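Local coordinates for extracellular solute-binding protein, family 1 (PDB 3OMB) that probably binds an extracellular solute, likely a carbohydrate, and delivers it to an ABC transporter in the cell membrane, and carries a bound magnesium ion, at residues Y246-K251 and E521-W526; P473-K478 and Q527-T532. One frame throughout, in Å; residues are numbered along the deposited sequence.

Contact 1 of 2, residues Y246-K251 and E521-W526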
ATOM      1  N   TYR A 246      11.680  -0.354  -3.714  1.00 19.19           N
ATOM      2  CA  TYR A 246      12.879  -0.108  -4.520  1.00 19.71           C
ATOM      3  C   TYR A 246      14.015  -1.069  -4.151  1.00 19.56           C
ATOM      4  O   TYR A 246      15.119  -0.951  -4.652  1.00 20.18           O
ATOM      5  CB  TYR A 246      13.323   1.353  -4.401  1.00 19.72           C
ATOM      6  CG  TYR A 246      12.198   2.323  -4.688  1.00 21.83           C
ATOM      7  CD1 TYR A 246      11.623   2.406  -5.973  1.00 24.98           C
ATOM      8  CD2 TYR A 246      11.692   3.132  -3.687  1.00 21.93           C
ATOM      9  CE1 TYR A 246      10.550   3.295  -6.240  1.00 26.62           C
ATOM     10  CE2 TYR A 246      10.656   4.024  -3.934  1.00 25.19           C
ATOM     11  CZ  TYR A 246      10.086   4.097  -5.206  1.00 27.26           C
ATOM     12  OH  TYR A 246       9.046   4.968  -5.418  1.00 30.48           O
ATOM     13  N   GLY A 247      13.742  -2.027  -3.279  1.00 19.30           N
ATOM     14  CA  GLY A 247      14.700  -3.088  -3.029  1.00 18.92           C
ATOM     15  C   GLY A 247      15.566  -2.886  -1.800  1.00 18.88           C
ATOM     16  O   GLY A 247      16.557  -3.577  -1.640  1.00 19.67           O
ATOM     17  N   PHE A 248      15.186  -1.970  -0.921  1.00 17.99           N
ATOM     18  CA  PHE A 248      15.938  -1.761   0.314  1.00 17.65           C
ATOM     19  C   PHE A 248      15.292  -2.441   1.525  1.00 17.63           C
ATOM     20  O   PHE A 248      14.079  -2.675   1.561  1.00 16.90           O
ATOM     21  CB  PHE A 248      16.175  -0.262   0.558  1.00 17.26           C
ATOM     22  CG  PHE A 248      16.928   0.399  -0.566  1.00 17.53           C
ATOM     23  CD1 PHE A 248      18.328   0.355  -0.612  1.00 17.44           C
ATOM     24  CD2 PHE A 248      16.246   0.986  -1.622  1.00 16.46           C
ATOM     25  CE1 PHE A 248      19.019   0.929  -1.688  1.00 17.88           C
ATOM     26  CE2 PHE A 248      16.923   1.547  -2.683  1.00 17.65           C
ATOM     27  CZ  PHE A 248      18.309   1.524  -2.720  1.00 17.92           C
ATOM     28  N   TYR A 249      16.126  -2.774   2.508  1.00 17.34           N
ATOM     29  CA  TYR A 249      15.642  -3.326   3.750  1.00 17.84           C
ATOM     30  C   TYR A 249      16.606  -2.957   4.868  1.00 18.10           C
ATOM     31  O   TYR A 249      17.655  -2.364   4.600  1.00 18.69           O
ATOM     32  CB  TYR A 249      15.493  -4.839   3.630  1.00 17.90           C
ATOM     33  CG  TYR A 249      16.778  -5.645   3.607  1.00 18.97           C
ATOM     34  CD1 TYR A 249      17.494  -5.828   2.416  1.00 19.01           C
ATOM     35  CD2 TYR A 249      17.253  -6.274   4.764  1.00 18.98           C
ATOM     36  CE1 TYR A 249      18.639  -6.613   2.375  1.00 18.46           C
ATOM     37  CE2 TYR A 249      18.406  -7.062   4.726  1.00 20.24           C
ATOM     38  CZ  TYR A 249      19.080  -7.230   3.526  1.00 20.57           C
ATOM     39  OH  TYR A 249      20.228  -7.987   3.496  1.00 23.25           O
ATOM     40  N   ALA A 250      16.252  -3.281   6.113  1.00 18.24           N
ATOM     41  CA  ALA A 250      17.178  -3.113   7.237  1.00 18.16           C
ATOM     42  C   ALA A 250      17.234  -4.349   8.120  1.00 19.02           C
ATOM     43  O   ALA A 250      16.264  -5.108   8.246  1.00 19.03           O
ATOM     44  CB  ALA A 250      16.820  -1.881   8.065  1.00 17.66           C
ATOM     45  N   LYS A 251      18.387  -4.553   8.731  1.00 20.03           N
ATOM     46  CA  LYS A 251      18.527  -5.580   9.754  1.00 21.19           C
ATOM     47  C   LYS A 251      19.573  -5.090  10.744  1.00 20.35           C
ATOM     48  O   LYS A 251      20.608  -4.553  10.344  1.00 19.52           O
ATOM     49  CB  LYS A 251      18.853  -6.956   9.137  1.00 21.30           C
ATOM     50  CG  LYS A 251      18.862  -8.083  10.164  1.00 26.66           C
ATOM     51  CD  LYS A 251      18.329  -9.457   9.673  1.00 31.41           C
ATOM     52  CE  LYS A 251      18.716  -9.802   8.242  1.00 32.64           C
ATOM     53  NZ  LYS A 251      18.582 -11.269   8.028  1.00 34.56           N
ATOM     54  N   GLU A 521      25.470   4.113  -3.347  1.00 18.55           N
ATOM     55  CA  GLU A 521      25.141   5.498  -3.011  1.00 18.25           C
ATOM     56  C   GLU A 521      23.721   5.617  -2.473  1.00 17.22           C
ATOM     57  O   GLU A 521      23.498   6.277  -1.464  1.00 17.04           O
ATOM     58  CB  GLU A 521      25.319   6.408  -4.222  1.00 18.83           C
ATOM     59  CG  GLU A 521      25.076   7.865  -3.898  1.00 21.72           C
ATOM     60  CD  GLU A 521      25.190   8.738  -5.114  1.00 27.02           C
ATOM     61  OE1 GLU A 521      24.569   8.408  -6.156  1.00 29.72           O
ATOM     62  OE2 GLU A 521      25.906   9.755  -5.038  1.00 30.06           O
ATOM     63  N   SER A 522      22.776   4.966  -3.150  1.00 16.61           N
ATOM     64  CA  SER A 522      21.397   4.923  -2.708  1.00 16.52           C
ATOM     65  C   SER A 522      21.268   4.310  -1.326  1.00 16.20           C
ATOM     66  O   SER A 522      20.598   4.869  -0.447  1.00 17.39           O
ATOM     67  CB  SER A 522      20.528   4.170  -3.735  1.00 16.07           C
ATOM     68  OG  SER A 522      20.470   4.919  -4.939  1.00 16.32           O
ATOM     69  N   THR A 523      21.905   3.166  -1.126  1.00 16.08           N
ATOM     70  CA  THR A 523      21.937   2.528   0.191  1.00 16.22           C
ATOM     71  C   THR A 523      22.412   3.491   1.297  1.00 16.00           C
ATOM     72  O   THR A 523      21.780   3.602   2.353  1.00 16.43           O
ATOM     73  CB  THR A 523      22.796   1.266   0.123  1.00 16.12           C
ATOM     74  OG1 THR A 523      22.218   0.406  -0.866  1.00 17.45           O
ATOM     75  CG2 THR A 523      22.774   0.510   1.470  1.00 16.33           C
ATOM     76  N   LYS A 524      23.489   4.218   1.013  1.00 15.77           N
ATOM     77  CA  LYS A 524      24.053   5.176   1.958  1.00 16.47           C
ATOM     78  C   LYS A 524      23.094   6.346   2.238  1.00 16.26           C
ATOM     79  O   LYS A 524      22.926   6.774   3.388  1.00 17.31           O
ATOM     80  CB  LYS A 524      25.403   5.696   1.461  1.00 16.04           C
ATOM     81  CG  LYS A 524      26.024   6.747   2.413  1.00 17.59           C
ATOM     82  CD  LYS A 524      27.532   6.812   2.248  1.00 16.98           C
ATOM     83  CE  LYS A 524      27.921   7.320   0.876  1.00 13.76           C
ATOM     84  NZ  LYS A 524      29.413   7.560   0.836  1.00 14.99           N
ATOM     85  N   ILE A 525      22.435   6.823   1.198  1.00 15.53           N
ATOM     86  CA  ILE A 525      21.441   7.871   1.372  1.00 16.18           C
ATOM     87  C   ILE A 525      20.244   7.416   2.225  1.00 15.92           C
ATOM     88  O   ILE A 525      19.858   8.104   3.177  1.00 16.37           O
ATOM     89  CB  ILE A 525      21.002   8.465   0.003  1.00 16.14           C
ATOM     90  CG1 ILE A 525      22.164   9.273  -0.587  1.00 16.38           C
ATOM     91  CG2 ILE A 525      19.744   9.277   0.174  1.00 15.48           C
ATOM     92  CD1 ILE A 525      22.036   9.596  -2.119  1.00 17.79           C
ATOM     93  N   TRP A 526      19.686   6.247   1.925  1.00 16.69           N
ATOM     94  CA  TRP A 526      18.648   5.682   2.794  1.00 16.38           C
ATOM     95  C   TRP A 526      19.114   5.464   4.231  1.00 16.09           C
ATOM     96  O   TRP A 526      18.364   5.751   5.174  1.00 16.89           O
ATOM     97  CB  TRP A 526      18.103   4.395   2.221  1.00 16.61           C
ATOM     98  CG  TRP A 526      17.181   4.595   1.074  1.00 18.17           C
ATOM     99  CD1 TRP A 526      17.407   4.261  -0.235  1.00 18.17           C
ATOM    100  CD2 TRP A 526      15.878   5.163   1.124  1.00 20.06           C
ATOM    101  NE1 TRP A 526      16.322   4.587  -1.004  1.00 18.32           N
ATOM    102  CE2 TRP A 526      15.363   5.141  -0.195  1.00 20.97           C
ATOM    103  CE3 TRP A 526      15.086   5.690   2.155  1.00 22.30           C
ATOM    104  CZ2 TRP A 526      14.094   5.630  -0.510  1.00 22.08           C
ATOM    105  CZ3 TRP A 526      13.813   6.156   1.848  1.00 24.33           C
ATOM    106  CH2 TRP A 526      13.332   6.129   0.520  1.00 24.86           C
TER
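Phe-248 of the strand 248-251 meets Trp-526 of the helix 519-534 in an aromatic pair. The five-membered ring of the indole covers one face of the phenyl ring. Trp-526 CD1 sits 3.6 Å above the plane of the Phe-248 ring, over its centre. Trp-526 NE1 comes over the same face, 3.5 Å from Phe-248 CE2. The two rings are inclined at 43°, between a parallel and an upright pairing, and the centroids of the phenyl and the five-membered ring lie 4.4 Å apart.

Ser-522 and Thr-523, one turn earlier, add van der Waals contacts. Ser-522 CB packs 3.6 Å from Phe-248 CZ. Thr-523 OG1 reaches the rim of the phenyl ring in its plane, 3.3 Å from Phe-248 CE1. CG of Phe-248 is anti to its carbonyl carbon (chi1 -59°), and the side chain leaves the strand toward the helix, which brings the far end of the ring to these residues.

The polar ends of the helix residues are satisfied elsewhere. Ser-522 OG accepts from Asn-482 ND2 of helix 473-486, and Thr-523 OG1 bonds back to Leu-519 O in its own helix. Val-243 touches both aromatic side chains.

The strand 248-251 pairs with 254-257 in a two-stranded antiparallel sheet. Its direction and that of the helical segment differ by 56°, and their axes approach to 10.0 Å. Trp-526 also touches Val-255 on the second strand. This is a beta-hairpin packed on the last helix of the chain, with Phe-248 as the residue of 246-251 that meets it.

Contact 2 of 2, residues P473-K478 and Q527-T532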
ATOM      1  N   PRO A 473      15.085  17.759  -1.359  1.00 31.09           N
ATOM      2  CA  PRO A 473      14.915  17.533  -2.798  1.00 30.51           C
ATOM      3  C   PRO A 473      16.182  17.065  -3.521  1.00 29.85           C
ATOM      4  O   PRO A 473      16.088  16.308  -4.489  1.00 29.95           O
ATOM      5  CB  PRO A 473      14.478  18.901  -3.345  1.00 30.67           C
ATOM      6  CG  PRO A 473      14.415  19.826  -2.193  1.00 31.07           C
ATOM      7  CD  PRO A 473      14.487  19.039  -0.930  1.00 31.10           C
ATOM      8  N   SER A 474      17.353  17.490  -3.068  1.00 29.13           N
ATOM      9  CA  SER A 474      18.578  17.040  -3.727  1.00 29.07           C
ATOM     10  C   SER A 474      18.824  15.550  -3.490  1.00 27.78           C
ATOM     11  O   SER A 474      19.386  14.875  -4.343  1.00 27.53           O
ATOM     12  CB  SER A 474      19.787  17.854  -3.285  1.00 29.82           C
ATOM     13  OG  SER A 474      19.931  17.749  -1.873  1.00 33.22           O
ATOM     14  N   ASP A 475      18.414  15.036  -2.332  1.00 26.14           N
ATOM     15  CA  ASP A 475      18.581  13.617  -2.053  1.00 25.31           C
ATOM     16  C   ASP A 475      17.557  12.775  -2.813  1.00 24.40           C
ATOM     17  O   ASP A 475      17.902  11.745  -3.374  1.00 23.36           O
ATOM     18  CB  ASP A 475      18.557  13.332  -0.548  1.00 25.62           C
ATOM     19  CG  ASP A 475      19.936  13.500   0.103  1.00 27.02           C
ATOM     20  OD1 ASP A 475      20.934  13.684  -0.639  1.00 27.59           O
ATOM     21  OD2 ASP A 475      20.023  13.415   1.353  1.00 26.60           O
ATOM     22  N   ALA A 476      16.315  13.249  -2.865  1.00 24.47           N
ATOM     23  CA  ALA A 476      15.251  12.601  -3.626  1.00 25.24           C
ATOM     24  C   ALA A 476      15.641  12.463  -5.107  1.00 25.59           C
ATOM     25  O   ALA A 476      15.490  11.388  -5.700  1.00 25.26           O
ATOM     26  CB  ALA A 476      13.930  13.367  -3.475  1.00 25.39           C
ATOM     27  N   THR A 477      16.176  13.553  -5.658  1.00 26.11           N
ATOM     28  CA  THR A 477      16.724  13.637  -7.024  1.00 26.94           C
ATOM     29  C   THR A 477      17.826  12.607  -7.304  1.00 26.39           C
ATOM     30  O   THR A 477      17.797  11.943  -8.339  1.00 27.15           O
ATOM     31  CB  THR A 477      17.236  15.087  -7.300  1.00 27.47           C
ATOM     32  OG1 THR A 477      16.125  15.993  -7.208  1.00 29.38           O
ATOM     33  CG2 THR A 477      17.909  15.238  -8.672  1.00 29.11           C
ATOM     34  N   LYS A 478      18.788  12.472  -6.402  1.00 25.27           N
ATOM     35  CA  LYS A 478      19.777  11.394  -6.517  1.00 25.13           C
ATOM     36  C   LYS A 478      19.136  10.014  -6.540  1.00 23.65           C
ATOM     37  O   LYS A 478      19.507   9.164  -7.350  1.00 23.56           O
ATOM     38  CB  LYS A 478      20.775  11.432  -5.361  1.00 24.86           C
ATOM     39  CG  LYS A 478      22.005  12.227  -5.668  1.00 28.03           C
ATOM     40  CD  LYS A 478      22.985  12.068  -4.522  1.00 31.51           C
ATOM     41  CE  LYS A 478      23.177  13.364  -3.766  1.00 33.29           C
ATOM     42  NZ  LYS A 478      24.542  13.939  -4.042  1.00 33.39           N
ATOM     43  N   GLN A 527      20.340   4.980   4.413  1.00 15.73           N
ATOM     44  CA  GLN A 527      20.901   4.851   5.773  1.00 15.86           C
ATOM     45  C   GLN A 527      20.881   6.180   6.524  1.00 16.53           C
ATOM     46  O   GLN A 527      20.579   6.218   7.724  1.00 17.20           O
ATOM     47  CB  GLN A 527      22.331   4.304   5.760  1.00 15.53           C
ATOM     48  CG  GLN A 527      22.964   4.072   7.190  1.00 15.92           C
ATOM     49  CD  GLN A 527      22.456   2.777   7.872  1.00 17.97           C
ATOM     50  OE1 GLN A 527      22.677   1.681   7.357  1.00 18.00           O
ATOM     51  NE2 GLN A 527      21.784   2.908   9.032  1.00 16.07           N
ATOM     52  N   LYS A 528      21.204   7.264   5.820  1.00 16.82           N
ATOM     53  CA  LYS A 528      21.314   8.565   6.456  1.00 17.43           C
ATOM     54  C   LYS A 528      19.936   9.016   6.908  1.00 17.80           C
ATOM     55  O   LYS A 528      19.776   9.460   8.035  1.00 18.06           O
ATOM     56  CB  LYS A 528      21.916   9.602   5.497  1.00 17.49           C
ATOM     57  CG  LYS A 528      21.869  11.047   6.057  1.00 18.62           C
ATOM     58  CD  LYS A 528      22.435  12.075   5.118  1.00 19.87           C
ATOM     59  CE  LYS A 528      21.536  12.319   3.908  1.00 19.81           C
ATOM     60  NZ  LYS A 528      22.065  13.466   3.052  1.00 18.80           N
ATOM     61  N   TRP A 529      18.941   8.902   6.024  1.00 18.05           N
ATOM     62  CA  TRP A 529      17.590   9.309   6.402  1.00 18.47           C
ATOM     63  C   TRP A 529      16.967   8.407   7.472  1.00 18.70           C
ATOM     64  O   TRP A 529      16.291   8.904   8.392  1.00 18.12           O
ATOM     65  CB  TRP A 529      16.695   9.481   5.173  1.00 18.58           C
ATOM     66  CG  TRP A 529      17.153  10.678   4.423  1.00 19.61           C
ATOM     67  CD1 TRP A 529      17.926  10.701   3.285  1.00 20.62           C
ATOM     68  CD2 TRP A 529      16.955  12.039   4.800  1.00 20.12           C
ATOM     69  NE1 TRP A 529      18.189  11.997   2.919  1.00 19.63           N
ATOM     70  CE2 TRP A 529      17.616  12.841   3.833  1.00 20.36           C
ATOM     71  CE3 TRP A 529      16.261  12.666   5.844  1.00 20.21           C
ATOM     72  CZ2 TRP A 529      17.601  14.241   3.877  1.00 21.09           C
ATOM     73  CZ3 TRP A 529      16.268  14.065   5.903  1.00 21.55           C
ATOM     74  CH2 TRP A 529      16.929  14.837   4.922  1.00 21.33           C
ATOM     75  N   TYR A 530      17.215   7.100   7.355  1.00 18.74           N
ATOM     76  CA  TYR A 530      16.820   6.136   8.376  1.00 19.40           C
ATOM     77  C   TYR A 530      17.355   6.551   9.767  1.00 19.88           C
ATOM     78  O   TYR A 530      16.575   6.673  10.711  1.00 19.09           O
ATOM     79  CB  TYR A 530      17.247   4.721   7.955  1.00 19.38           C
ATOM     80  CG  TYR A 530      17.151   3.655   9.011  1.00 20.12           C
ATOM     81  CD1 TYR A 530      18.252   3.316   9.774  1.00 21.96           C
ATOM     82  CD2 TYR A 530      15.958   2.976   9.248  1.00 20.76           C
ATOM     83  CE1 TYR A 530      18.167   2.328  10.760  1.00 21.68           C
ATOM     84  CE2 TYR A 530      15.872   1.985  10.217  1.00 20.69           C
ATOM     85  CZ  TYR A 530      16.975   1.673  10.965  1.00 20.78           C
ATOM     86  OH  TYR A 530      16.905   0.694  11.926  1.00 22.63           O
ATOM     87  N   ASP A 531      18.657   6.830   9.856  1.00 20.76           N
ATOM     88  CA  ASP A 531      19.297   7.292  11.088  1.00 22.41           C
ATOM     89  C   ASP A 531      18.751   8.622  11.563  1.00 23.70           C
ATOM     90  O   ASP A 531      18.524   8.798  12.749  1.00 24.80           O
ATOM     91  CB  ASP A 531      20.803   7.440  10.896  1.00 22.66           C
ATOM     92  CG  ASP A 531      21.507   6.103  10.640  1.00 23.15           C
ATOM     93  OD1 ASP A 531      20.889   5.020  10.809  1.00 23.35           O
ATOM     94  OD2 ASP A 531      22.693   6.145  10.261  1.00 23.44           O
ATOM     95  N   THR A 532      18.515   9.550  10.647  1.00 24.51           N
ATOM     96  CA  THR A 532      17.977  10.865  11.022  1.00 25.38           C
ATOM     97  C   THR A 532      16.625  10.728  11.727  1.00 26.45           C
ATOM     98  O   THR A 532      16.368  11.385  12.747  1.00 27.00           O
ATOM     99  CB  THR A 532      17.827  11.768   9.772  1.00 25.33           C
ATOM    100  OG1 THR A 532      19.131  12.169   9.325  1.00 25.73           O
ATOM    101  CG2 THR A 532      16.910  13.022  10.033  1.00 22.90           C
TER
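The indole of Trp-529 turns its N-H edge to the carboxylate of Asp-475. Asp-475 OD2 lies close to the ring plane, and Asp-475 CG is also at that edge. The two flat groups are nearly perpendicular, with 84° between carboxylate and ring. Neither face of the indole is covered from 473-478; outside this pair of segments, Trp-529 also touches Ser-145, Met-471 and Asp-472.

Trp-529 NE1 donates a hydrogen bond to Asp-475 OD2, 2.8 Å away. The bond is somewhat bent, at 149°. It arrives on the anti side of the oxygen and 22° out of the carboxylate plane. Lys-528 NZ uses the syn lone pair of the same oxygen. The Lys-528 NZ to Asp-475 OD2 distance is 2.7 Å, and this pair is a salt bridge. OD2 is therefore gripped by two donors, which should limit rotation of the carboxylate. The ammonium group would probably stabilise the negative charge of this buried aspartate.

The contact joins the first turn of helix 473-486 to helix 519-534, the last helix of the chain. It is a helix-to-helix contact made by a salt bridge and an indole N-H to carboxylate hydrogen bond. Between the two segments the nearest CA atoms, Asp-475 CA and Trp-529 CA, are 9.5 Å apart, and the side chains span the distance.

Lys-528 and Asp-475 approach from opposite directions. The lysine leaves its helix with CG anti to the backbone N and bends once, at chi3, before NZ meets the acid. On 473-478, Thr-477 OG1 donates to Pro-473 O at 2.7 Å. Thr-477 N reaches the same oxygen from the other face of its plane. The side chain of Pro-473 touches Val-106, Tyr-109 and Gln-110 of helix 106-110.

How the contacts relate
Contacts 1 and 2 follow each other along helix 519-534, with centres about 10 Å apart. Ser-522, Thr-523 and Trp-526 face the hairpin, while Glu-521 and Ile-525 meet Lys-478. Residues 527-532 continue the helix, and Lys-528 and Trp-529 reach back to Asp-475. The contacts also touch directly: Ile-525 CD1 packs 3.6 Å from Lys-478 CD, and Glu-521 OE2 lies 3.8 Å from Lys-478 CD. Helix 473-486 forms one side of contact 2 and also flanks contact 1, through Lys-478 and Asn-482. Contact 1 is largely aromatic, whereas contact 2 is polar. Both lie on the same side of the chain's centre and away from the magnesium site, which includes Asp-199 and Glu-208.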